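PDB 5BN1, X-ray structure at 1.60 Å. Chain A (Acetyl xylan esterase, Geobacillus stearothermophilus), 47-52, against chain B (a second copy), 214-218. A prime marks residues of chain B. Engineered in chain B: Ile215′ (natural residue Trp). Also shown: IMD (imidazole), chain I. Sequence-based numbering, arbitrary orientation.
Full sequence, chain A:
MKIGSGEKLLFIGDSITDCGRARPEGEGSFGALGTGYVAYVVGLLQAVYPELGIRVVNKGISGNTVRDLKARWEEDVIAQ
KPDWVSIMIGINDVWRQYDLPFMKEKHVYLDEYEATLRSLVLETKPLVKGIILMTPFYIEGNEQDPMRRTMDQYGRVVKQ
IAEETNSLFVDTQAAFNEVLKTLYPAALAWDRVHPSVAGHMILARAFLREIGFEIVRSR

Chain A, residues 47-52: AVYPEL
Chain B, residues 214-218: EIVRS

How do the two backbones lie? Ala47 and Val48 finish a helix that began earlier in chain A; Tyr49 (phi/psi -126/62) leaves helical values and opens a type I turn to Leu52, with Pro50 at -66/-21 and Glu51 at -79/-7. Leu52 N donates to Tyr49 O at 2.9 Å, satisfying both. Chain B is extended through Glu214′ (-105/117), Ile215′ (-96/118), Val216′ (-123/161) and Arg217′ (-54/137). The two directions differ by 51°, and Val48 CA faces Arg217′ CA at 6.8 Å.

What holds Arg217′? Its side chain (m, t, t, chi4 -80°) sets out sideways, but its end reaches Glu51, whose chi angles are 78°, -73° and -12°. The opposite charges form a salt bridge: Arg217′ NH2 donates to Glu51 OE1 at 3.1 Å and Arg217′ NH1 to Glu51 OE2 at 3.2 Å, both nearly straight, so each carboxylate oxygen accepts a hydrogen bond. A weak bond joins Arg217′ NH2 to Glu51 OE2 at 3.4 Å. Val48 O lies 3.0 Å from Arg217′ NH2, but over the guanidinium face, where the angle is too poor for a hydrogen bond.

How does Tyr49 use both its ring and its hydroxyl? With chi1 -61° and chi2 86°, its ring receives Arg217′ CG over one face, 4.2 Å from the centroid, in a CH-pi contact. Tyr49 OH accepts a weak bond from Ser218′ N at 3.1 Å (134°). A water lies 2.5 Å from Tyr49 OH and donates to Ser218′ O at 3.0 Å, bridging hydroxyl and carbonyl.

Where is the contact apolar? Val48 (t) brings CG1 to 3.9 Å from Arg217′ CG, and its CG2 meets CG2 of the engineered Ile215′ (m, t) at 4.5 Å. Val216′ (m) points away.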

# COMPACT_ATOMS: atom_id res chain seq x y z
N ALA A 47 -16.51 14.97 29.27
CA ALA A 47 -15.54 15.45 30.21
C ALA A 47 -16.17 16.27 31.33
O ALA A 47 -15.74 16.16 32.52
CB ALA A 47 -14.48 16.28 29.50
N VAL A 48 -17.24 17.02 31.05
CA VAL A 48 -17.72 18.04 31.92
C VAL A 48 -19.09 17.50 32.54
O VAL A 48 -19.29 17.73 33.72
CB VAL A 48 -17.87 19.42 31.27
CG1 VAL A 48 -18.43 20.47 32.18
CG2 VAL A 48 -16.52 19.93 30.73
N TYR A 49 -19.89 16.77 31.76
CA TYR A 49 -21.18 16.18 32.19
C TYR A 49 -21.26 14.71 31.95
O TYR A 49 -21.99 14.17 31.18
CB TYR A 49 -22.30 16.90 31.41
CG TYR A 49 -22.44 18.40 31.60
CD1 TYR A 49 -21.72 19.31 30.88
CD2 TYR A 49 -23.46 18.93 32.41
CE1 TYR A 49 -21.87 20.70 30.99
CE2 TYR A 49 -23.67 20.30 32.49
CZ TYR A 49 -22.90 21.21 31.79
OH TYR A 49 -23.18 22.60 31.86
N PRO A 50 -20.34 13.86 32.61
CA PRO A 50 -20.27 12.45 32.29
C PRO A 50 -21.48 11.65 32.63
O PRO A 50 -21.80 10.66 31.96
CB PRO A 50 -19.03 11.99 33.14
CG PRO A 50 -18.90 13.05 34.11
CD PRO A 50 -19.34 14.32 33.55
N GLU A 51 -22.24 12.23 33.54
CA GLU A 51 -23.53 11.64 33.89
C GLU A 51 -24.63 11.92 32.91
O GLU A 51 -25.65 11.26 32.97
CB GLU A 51 -23.93 12.19 35.29
CG GLU A 51 -24.48 13.60 35.33
CD GLU A 51 -23.52 14.78 35.11
OE1 GLU A 51 -22.31 14.58 35.14
OE2 GLU A 51 -24.00 15.90 34.88
N LEU A 52 -24.38 12.78 31.93
CA LEU A 52 -25.31 12.98 30.85
C LEU A 52 -25.06 11.90 29.82
O LEU A 52 -24.25 12.00 28.89
CB LEU A 52 -25.13 14.40 30.27
CG LEU A 52 -26.01 14.65 29.06
CD1 LEU A 52 -27.37 14.96 29.62
CD2 LEU A 52 -25.49 15.87 28.29
N GLU B 214 -10.74 28.59 32.83
CA GLU B 214 -11.43 27.59 33.59
C GLU B 214 -12.77 27.34 32.90
O GLU B 214 -13.55 28.29 32.69
CB GLU B 214 -11.66 28.06 35.04
CG GLU B 214 -12.11 26.86 35.82
CD GLU B 214 -12.34 27.15 37.29
OE1 GLU B 214 -12.46 28.38 37.57
OE2 GLU B 214 -12.39 26.17 38.11
N ILE B 215 -12.96 26.12 32.42
CA ILE B 215 -14.20 25.71 31.70
C ILE B 215 -15.06 25.04 32.79
O ILE B 215 -14.58 24.10 33.47
CB ILE B 215 -13.90 24.71 30.58
CG1 ILE B 215 -13.08 25.42 29.50
CG2 ILE B 215 -15.23 24.17 30.01
CD1 ILE B 215 -12.46 24.49 28.49
N VAL B 216 -16.23 25.62 33.07
CA VAL B 216 -17.12 25.09 34.11
C VAL B 216 -18.49 24.78 33.54
O VAL B 216 -18.85 25.30 32.48
CB VAL B 216 -17.24 26.09 35.31
CG1 VAL B 216 -15.89 26.25 35.97
CG2 VAL B 216 -17.71 27.45 34.84
N ARG B 217 -19.23 23.95 34.28
CA ARG B 217 -20.68 23.79 34.01
C ARG B 217 -21.41 25.13 34.02
O ARG B 217 -21.10 25.98 34.88
CB ARG B 217 -21.32 22.91 35.08
CG ARG B 217 -20.81 21.52 35.12
CD ARG B 217 -21.13 20.95 36.48
NE ARG B 217 -20.79 19.55 36.51
CZ ARG B 217 -21.55 18.56 36.01
NH1 ARG B 217 -22.74 18.81 35.47
NH2 ARG B 217 -21.09 17.31 36.06
N SER B 218 -22.32 25.34 33.04
CA SER B 218 -23.33 26.42 33.05
C SER B 218 -24.43 26.36 34.15
O SER B 218 -24.82 25.24 34.50
CB SER B 218 -24.04 26.35 31.72
OG SER B 218 -23.18 26.86 30.75
N1 IMD I . -11.88 22.51 35.55
C2 IMD I . -12.33 23.82 35.57
N3 IMD I . -13.05 23.93 36.77
C4 IMD I . -13.07 22.72 37.43
C5 IMD I . -12.33 21.83 36.65
O HOH W 1 -25.57 23.14 32.49